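Local coordinates for In2-1 family protein, glutathione transferase lambda3 (Populus trichocarpa, PDB 4PQI) that binds glutathione and, as a Lambda-class glutathione transferase, probably catalyses thiol-transfer reactions, at residues F128-T131 with D132-G136; L189-F192 with L193-F197; E230-E233 with F234-R238. All coordinates share one frame; numbering follows the deposited sequence.

Contact 1. Residues F128-T131 with D132-G136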
loop_
_atom_site.group_PDB
_atom_site.type_symbol
_atom_site.label_atom_id
_atom_site.label_comp_id
_atom_site.label_asym_id
_atom_site.label_seq_id
_atom_site.Cartn_x
_atom_site.Cartn_y
_atom_site.Cartn_z
ATOM N N PHE A 128 4.453 11.427 -3.870
ATOM C CA PHE A 128 3.035 11.281 -3.504
ATOM C C PHE A 128 2.110 11.786 -4.626
ATOM O O PHE A 128 1.133 11.129 -5.000
ATOM C CB PHE A 128 2.735 12.030 -2.193
ATOM C CG PHE A 128 3.263 11.337 -0.965
ATOM C CD1 PHE A 128 3.128 9.956 -0.815
ATOM C CD2 PHE A 128 3.894 12.053 0.035
ATOM C CE1 PHE A 128 3.608 9.303 0.317
ATOM C CE2 PHE A 128 4.383 11.404 1.170
ATOM C CZ PHE A 128 4.235 10.025 1.304
ATOM N N SER A 129 2.433 12.955 -5.161
ATOM C CA SER A 129 1.649 13.543 -6.236
ATOM C C SER A 129 1.627 12.647 -7.475
ATOM O O SER A 129 0.621 12.582 -8.177
ATOM C CB SER A 129 2.199 14.920 -6.596
ATOM O OG SER A 129 1.927 15.850 -5.558
ATOM N N TYR A 130 2.730 11.952 -7.727
ATOM C CA TYR A 130 2.831 11.107 -8.911
ATOM C C TYR A 130 2.117 9.746 -8.767
ATOM O O TYR A 130 1.950 9.035 -9.750
ATOM C CB TYR A 130 4.305 10.931 -9.312
ATOM C CG TYR A 130 4.538 10.068 -10.532
ATOM C CD1 TYR A 130 5.075 8.790 -10.403
ATOM C CD2 TYR A 130 4.212 10.517 -11.807
ATOM C CE1 TYR A 130 5.291 7.984 -11.502
ATOM C CE2 TYR A 130 4.435 9.711 -12.927
ATOM C CZ TYR A 130 4.966 8.443 -12.757
ATOM O OH TYR A 130 5.185 7.617 -13.832
ATOM N N THR A 131 1.645 9.398 -7.571
ATOM C CA THR A 131 1.093 8.046 -7.364
ATOM C C THR A 131 -0.092 7.675 -8.277
ATOM O O THR A 131 -0.124 6.589 -8.853
ATOM C CB THR A 131 0.696 7.774 -5.897
ATOM O OG1 THR A 131 -0.310 8.699 -5.483
ATOM C CG2 THR A 131 1.906 7.871 -4.980
ATOM N N ASP A 132 -1.064 8.563 -8.402
ATOM C CA ASP A 132 -2.225 8.268 -9.245
ATOM C C ASP A 132 -1.872 8.349 -10.738
ATOM O O ASP A 132 -2.456 7.626 -11.547
ATOM C CB ASP A 132 -3.449 9.140 -8.878
ATOM C CG ASP A 132 -3.163 10.632 -8.968
ATOM O OD1 ASP A 132 -1.987 11.029 -8.828
ATOM O OD2 ASP A 132 -4.120 11.414 -9.170
ATOM N N LYS A 133 -0.908 9.201 -11.104
ATOM C CA LYS A 133 -0.420 9.190 -12.489
ATOM C C LYS A 133 0.328 7.890 -12.839
ATOM O O LYS A 133 0.172 7.360 -13.945
ATOM C CB LYS A 133 0.439 10.410 -12.824
ATOM C CG LYS A 133 0.946 10.390 -14.273
ATOM C CD LYS A 133 1.567 11.710 -14.709
ATOM C CE LYS A 133 1.988 11.670 -16.176
ATOM N NZ LYS A 133 0.821 11.558 -17.102
ATOM N N PHE A 134 1.137 7.386 -11.906
ATOM C CA PHE A 134 1.761 6.070 -12.070
ATOM C C PHE A 134 0.706 4.975 -12.299
ATOM O O PHE A 134 0.789 4.201 -13.261
ATOM C CB PHE A 134 2.647 5.713 -10.864
ATOM C CG PHE A 134 3.247 4.321 -10.944
ATOM C CD1 PHE A 134 4.389 4.091 -11.687
ATOM C CD2 PHE A 134 2.647 3.249 -10.302
ATOM C CE1 PHE A 134 4.924 2.824 -11.796
ATOM C CE2 PHE A 134 3.184 1.985 -10.398
ATOM C CZ PHE A 134 4.325 1.771 -11.149
ATOM N N ASN A 135 -0.287 4.912 -11.413
ATOM C CA ASN A 135 -1.324 3.893 -11.540
ATOM C C ASN A 135 -2.117 4.094 -12.816
ATOM O O ASN A 135 -2.425 3.132 -13.513
ATOM C CB ASN A 135 -2.266 3.894 -10.331
ATOM C CG ASN A 135 -1.615 3.341 -9.094
ATOM O OD1 ASN A 135 -0.594 2.652 -9.172
ATOM N ND2 ASN A 135 -2.210 3.622 -7.936
ATOM N N GLY A 136 -2.422 5.354 -13.119
ATOM C CA GLY A 136 -3.176 5.704 -14.306
ATOM C C GLY A 136 -2.489 5.238 -15.574
ATOM O O GLY A 136 -3.128 4.742 -16.504
#

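Contact 2. Residues L189-F192 with L193-F197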
loop_
_atom_site.group_PDB
_atom_site.type_symbol
_atom_site.label_atom_id
_atom_site.label_comp_id
_atom_site.label_asym_id
_atom_site.label_seq_id
_atom_site.Cartn_x
_atom_site.Cartn_y
_atom_site.Cartn_z
ATOM N N LEU A 189 1.665 -5.363 -10.090
ATOM C CA LEU A 189 2.040 -5.123 -11.480
ATOM C C LEU A 189 3.167 -6.057 -11.921
ATOM O O LEU A 189 3.135 -6.602 -13.026
ATOM C CB LEU A 189 2.412 -3.652 -11.703
ATOM C CG LEU A 189 1.218 -2.682 -11.634
ATOM C CD1 LEU A 189 1.705 -1.237 -11.651
ATOM C CD2 LEU A 189 0.208 -2.927 -12.756
ATOM N N ASN A 190 4.149 -6.249 -11.043
ATOM C CA ASN A 190 5.282 -7.107 -11.328
ATOM C C ASN A 190 4.798 -8.518 -11.664
ATOM O O ASN A 190 5.191 -9.103 -12.682
ATOM C CB ASN A 190 6.234 -7.136 -10.129
ATOM C CG ASN A 190 7.569 -7.757 -10.460
ATOM O OD1 ASN A 190 7.849 -8.078 -11.619
ATOM N ND2 ASN A 190 8.414 -7.913 -9.449
ATOM N N ILE A 191 3.923 -9.055 -10.819
ATOM C CA ILE A 191 3.383 -10.399 -11.040
ATOM C C ILE A 191 2.535 -10.484 -12.307
ATOM O O ILE A 191 2.680 -11.426 -13.105
ATOM C CB ILE A 191 2.532 -10.865 -9.845
ATOM C CG1 ILE A 191 3.348 -10.832 -8.555
ATOM C CG2 ILE A 191 2.000 -12.267 -10.075
ATOM C CD1 ILE A 191 2.493 -10.985 -7.306
ATOM N N PHE A 192 1.651 -9.503 -12.493
ATOM C CA PHE A 192 0.699 -9.543 -13.603
ATOM C C PHE A 192 1.393 -9.419 -14.956
ATOM O O PHE A 192 1.167 -10.239 -15.847
ATOM C CB PHE A 192 -0.386 -8.477 -13.439
ATOM C CG PHE A 192 -1.447 -8.505 -14.515
ATOM C CD1 PHE A 192 -2.161 -9.675 -14.787
ATOM C CD2 PHE A 192 -1.756 -7.356 -15.233
ATOM C CE1 PHE A 192 -3.148 -9.697 -15.765
ATOM C CE2 PHE A 192 -2.742 -7.373 -16.213
ATOM C CZ PHE A 192 -3.441 -8.542 -16.479
ATOM N N LEU A 193 2.245 -8.408 -15.097
ATOM C CA LEU A 193 2.955 -8.153 -16.358
ATOM C C LEU A 193 3.872 -9.311 -16.763
ATOM O O LEU A 193 3.942 -9.689 -17.938
ATOM C CB LEU A 193 3.764 -6.857 -16.249
ATOM C CG LEU A 193 2.929 -5.582 -16.156
ATOM C CD1 LEU A 193 3.775 -4.358 -15.775
ATOM C CD2 LEU A 193 2.200 -5.348 -17.466
ATOM N N LEU A 194 4.585 -9.869 -15.791
ATOM C CA LEU A 194 5.521 -10.939 -16.093
ATOM C C LEU A 194 4.760 -12.212 -16.463
ATOM O O LEU A 194 5.079 -12.857 -17.453
ATOM C CB LEU A 194 6.458 -11.185 -14.916
ATOM C CG LEU A 194 7.567 -12.204 -15.182
ATOM C CD1 LEU A 194 8.421 -11.791 -16.376
ATOM C CD2 LEU A 194 8.422 -12.368 -13.946
ATOM N N GLU A 195 3.733 -12.554 -15.693
ATOM C CA GLU A 195 3.003 -13.804 -15.939
ATOM C C GLU A 195 2.156 -13.757 -17.200
ATOM O O GLU A 195 2.101 -14.724 -17.950
ATOM C CB GLU A 195 2.136 -14.200 -14.738
ATOM C CG GLU A 195 2.940 -14.651 -13.534
ATOM C CD GLU A 195 3.965 -15.709 -13.905
ATOM O OE1 GLU A 195 5.168 -15.501 -13.620
ATOM O OE2 GLU A 195 3.564 -16.745 -14.487
ATOM N N VAL A 196 1.502 -12.629 -17.447
ATOM C CA VAL A 196 0.559 -12.570 -18.558
ATOM C C VAL A 196 1.158 -11.968 -19.837
ATOM O O VAL A 196 0.836 -12.398 -20.940
ATOM C CB VAL A 196 -0.742 -11.852 -18.144
ATOM C CG1 VAL A 196 -1.702 -11.757 -19.310
ATOM C CG2 VAL A 196 -1.390 -12.584 -16.982
ATOM N N PHE A 197 2.045 -10.992 -19.697
ATOM C CA PHE A 197 2.596 -10.326 -20.879
ATOM C C PHE A 197 4.069 -10.641 -21.166
ATOM O O PHE A 197 4.632 -10.150 -22.150
ATOM C CB PHE A 197 2.390 -8.817 -20.774
ATOM C CG PHE A 197 0.947 -8.415 -20.646
ATOM C CD1 PHE A 197 0.186 -8.156 -21.772
ATOM C CD2 PHE A 197 0.346 -8.314 -19.395
ATOM C CE1 PHE A 197 -1.151 -7.798 -21.653
ATOM C CE2 PHE A 197 -0.982 -7.960 -19.274
ATOM C CZ PHE A 197 -1.730 -7.702 -20.404
#

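Contact 3. Residues E230-E233 with F234-R238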
loop_
_atom_site.group_PDB
_atom_site.type_symbol
_atom_site.label_atom_id
_atom_site.label_comp_id
_atom_site.label_asym_id
_atom_site.label_seq_id
_atom_site.Cartn_x
_atom_site.Cartn_y
_atom_site.Cartn_z
ATOM N N GLU A 230 -4.259 -15.737 -7.088
ATOM C CA GLU A 230 -5.532 -15.031 -7.030
ATOM C C GLU A 230 -5.448 -13.654 -7.695
ATOM O O GLU A 230 -6.399 -13.210 -8.338
ATOM C CB GLU A 230 -6.025 -14.902 -5.583
ATOM C CG GLU A 230 -6.411 -16.229 -4.930
ATOM C CD GLU A 230 -7.230 -16.042 -3.660
ATOM O OE1 GLU A 230 -7.306 -14.890 -3.165
ATOM O OE2 GLU A 230 -7.802 -17.043 -3.167
ATOM N N LEU A 231 -4.312 -12.981 -7.540
ATOM C CA LEU A 231 -4.124 -11.668 -8.152
ATOM C C LEU A 231 -4.214 -11.759 -9.686
ATOM O O LEU A 231 -4.912 -10.973 -10.327
ATOM C CB LEU A 231 -2.788 -11.063 -7.700
ATOM C CG LEU A 231 -2.334 -9.680 -8.177
ATOM C CD1 LEU A 231 -1.699 -9.737 -9.565
ATOM C CD2 LEU A 231 -3.460 -8.649 -8.127
ATOM N N VAL A 232 -3.516 -12.730 -10.262
ATOM C CA VAL A 232 -3.490 -12.906 -11.716
ATOM C C VAL A 232 -4.881 -13.175 -12.318
ATOM O O VAL A 232 -5.291 -12.505 -13.276
ATOM C CB VAL A 232 -2.504 -14.022 -12.123
ATOM C CG1 VAL A 232 -2.501 -14.213 -13.639
ATOM C CG2 VAL A 232 -1.100 -13.696 -11.613
ATOM N N GLU A 233 -5.604 -14.140 -11.752
ATOM C CA GLU A 233 -6.963 -14.426 -12.203
ATOM C C GLU A 233 -7.845 -13.185 -12.103
ATOM O O GLU A 233 -8.617 -12.884 -13.013
ATOM C CB GLU A 233 -7.584 -15.583 -11.413
ATOM C CG GLU A 233 -9.094 -15.750 -11.657
ATOM C CD GLU A 233 -9.566 -17.197 -11.592
ATOM O OE1 GLU A 233 -8.718 -18.108 -11.731
ATOM O OE2 GLU A 233 -10.786 -17.422 -11.412
ATOM N N PHE A 234 -7.714 -12.462 -10.997
ATOM C CA PHE A 234 -8.475 -11.236 -10.785
ATOM C C PHE A 234 -8.179 -10.191 -11.863
ATOM O O PHE A 234 -9.103 -9.605 -12.434
ATOM C CB PHE A 234 -8.204 -10.680 -9.381
ATOM C CG PHE A 234 -8.857 -9.350 -9.108
ATOM C CD1 PHE A 234 -10.223 -9.185 -9.262
ATOM C CD2 PHE A 234 -8.100 -8.272 -8.678
ATOM C CE1 PHE A 234 -10.823 -7.963 -9.007
ATOM C CE2 PHE A 234 -8.687 -7.059 -8.419
ATOM C CZ PHE A 234 -10.056 -6.900 -8.585
ATOM N N TYR A 235 -6.897 -9.975 -12.156
ATOM C CA TYR A 235 -6.496 -8.960 -13.136
ATOM C C TYR A 235 -6.799 -9.331 -14.591
ATOM O O TYR A 235 -7.087 -8.457 -15.415
ATOM C CB TYR A 235 -5.018 -8.606 -12.991
ATOM C CG TYR A 235 -4.742 -7.520 -11.970
ATOM C CD1 TYR A 235 -5.702 -7.150 -11.037
ATOM C CD2 TYR A 235 -3.520 -6.856 -11.954
ATOM C CE1 TYR A 235 -5.442 -6.160 -10.102
ATOM C CE2 TYR A 235 -3.249 -5.883 -11.028
ATOM C CZ TYR A 235 -4.212 -5.528 -10.108
ATOM O OH TYR A 235 -3.935 -4.547 -9.188
ATOM N N LYS A 236 -6.711 -10.620 -14.910
ATOM C CA LYS A 236 -7.157 -11.094 -16.211
ATOM C C LYS A 236 -8.655 -10.805 -16.403
ATOM O O LYS A 236 -9.086 -10.350 -17.471
ATOM C CB LYS A 236 -6.867 -12.592 -16.375
ATOM C CG LYS A 236 -5.381 -12.939 -16.473
ATOM C CD LYS A 236 -5.144 -14.312 -17.134
ATOM C CE LYS A 236 -5.441 -15.462 -16.189
ATOM N NZ LYS A 236 -5.034 -16.781 -16.771
ATOM N N LYS A 237 -9.445 -11.057 -15.363
ATOM C CA LYS A 237 -10.886 -10.869 -15.457
ATOM C C LYS A 237 -11.232 -9.385 -15.494
ATOM O O LYS A 237 -12.205 -8.981 -16.132
ATOM C CB LYS A 237 -11.608 -11.565 -14.300
ATOM C CG LYS A 237 -11.475 -13.084 -14.308
ATOM C CD LYS A 237 -12.551 -13.748 -13.457
ATOM C CE LYS A 237 -12.643 -13.110 -12.075
ATOM N NZ LYS A 237 -13.674 -13.776 -11.228
ATOM N N ARG A 238 -10.414 -8.577 -14.825
ATOM C CA ARG A 238 -10.670 -7.145 -14.705
ATOM C C ARG A 238 -10.230 -6.342 -15.937
ATOM O O ARG A 238 -10.885 -5.368 -16.309
ATOM C CB ARG A 238 -10.026 -6.599 -13.421
ATOM C CG ARG A 238 -10.139 -5.095 -13.215
ATOM C CD ARG A 238 -11.587 -4.623 -13.227
ATOM N NE ARG A 238 -11.731 -3.203 -12.897
ATOM C CZ ARG A 238 -11.487 -2.204 -13.742
ATOM N NH1 ARG A 238 -11.066 -2.458 -14.975
ATOM N NH2 ARG A 238 -11.649 -0.946 -13.351
#

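Contact 1. Residues F128-T131 with D132-G136
The ring of Tyr130 has the start of the next helical turn over one face, with the backbone N of Phe134 4.0 Å above its plane and over its centre, and CA of Phe134 on that same face. Along the CE1 side, Phe134 CB comes within 3.5 Å of Tyr130 CE1, while Lys133 meets the other flank obliquely, its CG 3.8 Å from Tyr130 CE2. Tyr130 CE1 in turn lies at the edge of the Phe134 ring, near its plane. The tyrosine ring can lean forward over the following turn because its CG stands anti to the backbone N (chi1 180°). That same Phe134 N gives a nearly straight bond of 2.8 Å to Tyr130 O, and Asn135 N bonds to Thr131 O at 3.1 Å. Thr131 turns its hydroxyl back instead: with chi1 at 61°, OG1 donates to Phe128 O at 2.9 Å, in the carbonyl plane. Phe128 O also accepts from Thr131 N, and the helix is kinked at Asp132 and Lys133, where regular bonding to the preceding turn is interrupted. Weakly, Lys133 N reaches Asp132 OD1. Both aromatics also touch helix 151-160: the Tyr130 ring meets that of His156 with the planes at about 50°, and Phe134 meets Phe154 edge-to-face. This is a kinked helix, 118-139, within the all-helical C-terminal domain of the glutathione transferase fold.

Contact 2. Residues L189-F192 with L193-F197
Phe192 reaches forward along the helix to touch both Val196 and Phe197, with its CG anti to the backbone N (chi1 -177°). Its ring is shared between them: CE1 packs 3.6 Å from Val196 CG2, and CE2 sits at the same separation, 3.6 Å, from Phe197 CE2. The two phenylalanines form an offset edge-to-face pair, the edge of Phe197 directed at the face of Phe192, with ring centroids 5.5 Å apart and planes at 84°. Phe197 itself carries Val196 CG1 over one of its faces, toward the rim, so the valine's two methyls serve different rings.

Leu193 is the second large contributor, and it works against the backbone more than against another side chain. Its CB and CG both lie 3.3 Å from Leu189 O, while its CD1 also stays near that oxygen and approaches Leu189 CB more loosely, at 4.4 Å. The same carbonyl accepts the amide of Leu193 at 2.9 Å. Three more i to i+4 bonds carry the helix onward: Leu194 N to Asn190 O, the longest of the set at 3.3 Å, then Glu195 N to Ile191 O and Val196 N to Phe192 O.

Helix 177-197 is covered from several directions here. Phe192 meets Phe142 edge-to-face, and Phe192 and Val196 touch Lys236 of helix 228-239. Leu193 and Phe197 pack on Leu146 of helix 146-149, while Leu189 lies against Val138 and Tyr139 of helix 118-139.

Contact 3. Residues E230-E233 with F234-R238
Leu231 lays a methyl over the ring of Tyr235, one turn further along the helix, and the tyrosine is best followed from its root. Tyr235 CB sits 3.6 Å from Leu231 O, the carbonyl that also accepts Tyr235 N at 2.9 Å, and CG keeps close to the same oxygen. Further out, Leu231 CD2 sits over CD1, CE1, CE2 and CZ, 3.8 Å from the ring centroid and 12° off its normal, a CH-pi contact square on the face, while Tyr235 CD2 faces the other methyl, Leu231 CD1. Leu231 CG is anti to its own backbone N (chi1 -179°), which carries the branch forward over that face. Phe234 CE2 lies in plane at the ring's edge. At the tip, Tyr235 OH is hydrogen-bonded to the hydroxyl of Tyr139. An alanine in place of Tyr235 would probably leave the Leu231 methyl without its aromatic face and Tyr139 without this hydroxyl partner.

The outer side of the helix is charged: Glu233 OE2 and Lys237 NZ stay 4.7 Å apart, close but not in contact. On the inner side, helix 228-239 rests on helix 177-197, with Leu231 and Tyr235 on Arg188, while the Tyr235 hydroxyl reaches helix 118-139.

In the fold
Each contact spans a single uninterrupted piece of helix, so none closes a long loop, and along the chain the three follow in series without nesting or crossing. Contact 1 comes first, in helix 118-139; contact 2 follows late in helix 177-197, and contact 3 in helix 228-239, close to the chain's end. Contact 2 joins the others: its Leu189 packs on Phe134 of contact 1, and Ile191 and Phe192 meet Val232 and Tyr235 of contact 3. Contacts 1 and 3 do not touch directly. Bound glutathione lies about 8 Å from the Asn135 side chain and about 7 Å from that of Phe234, too far to touch either.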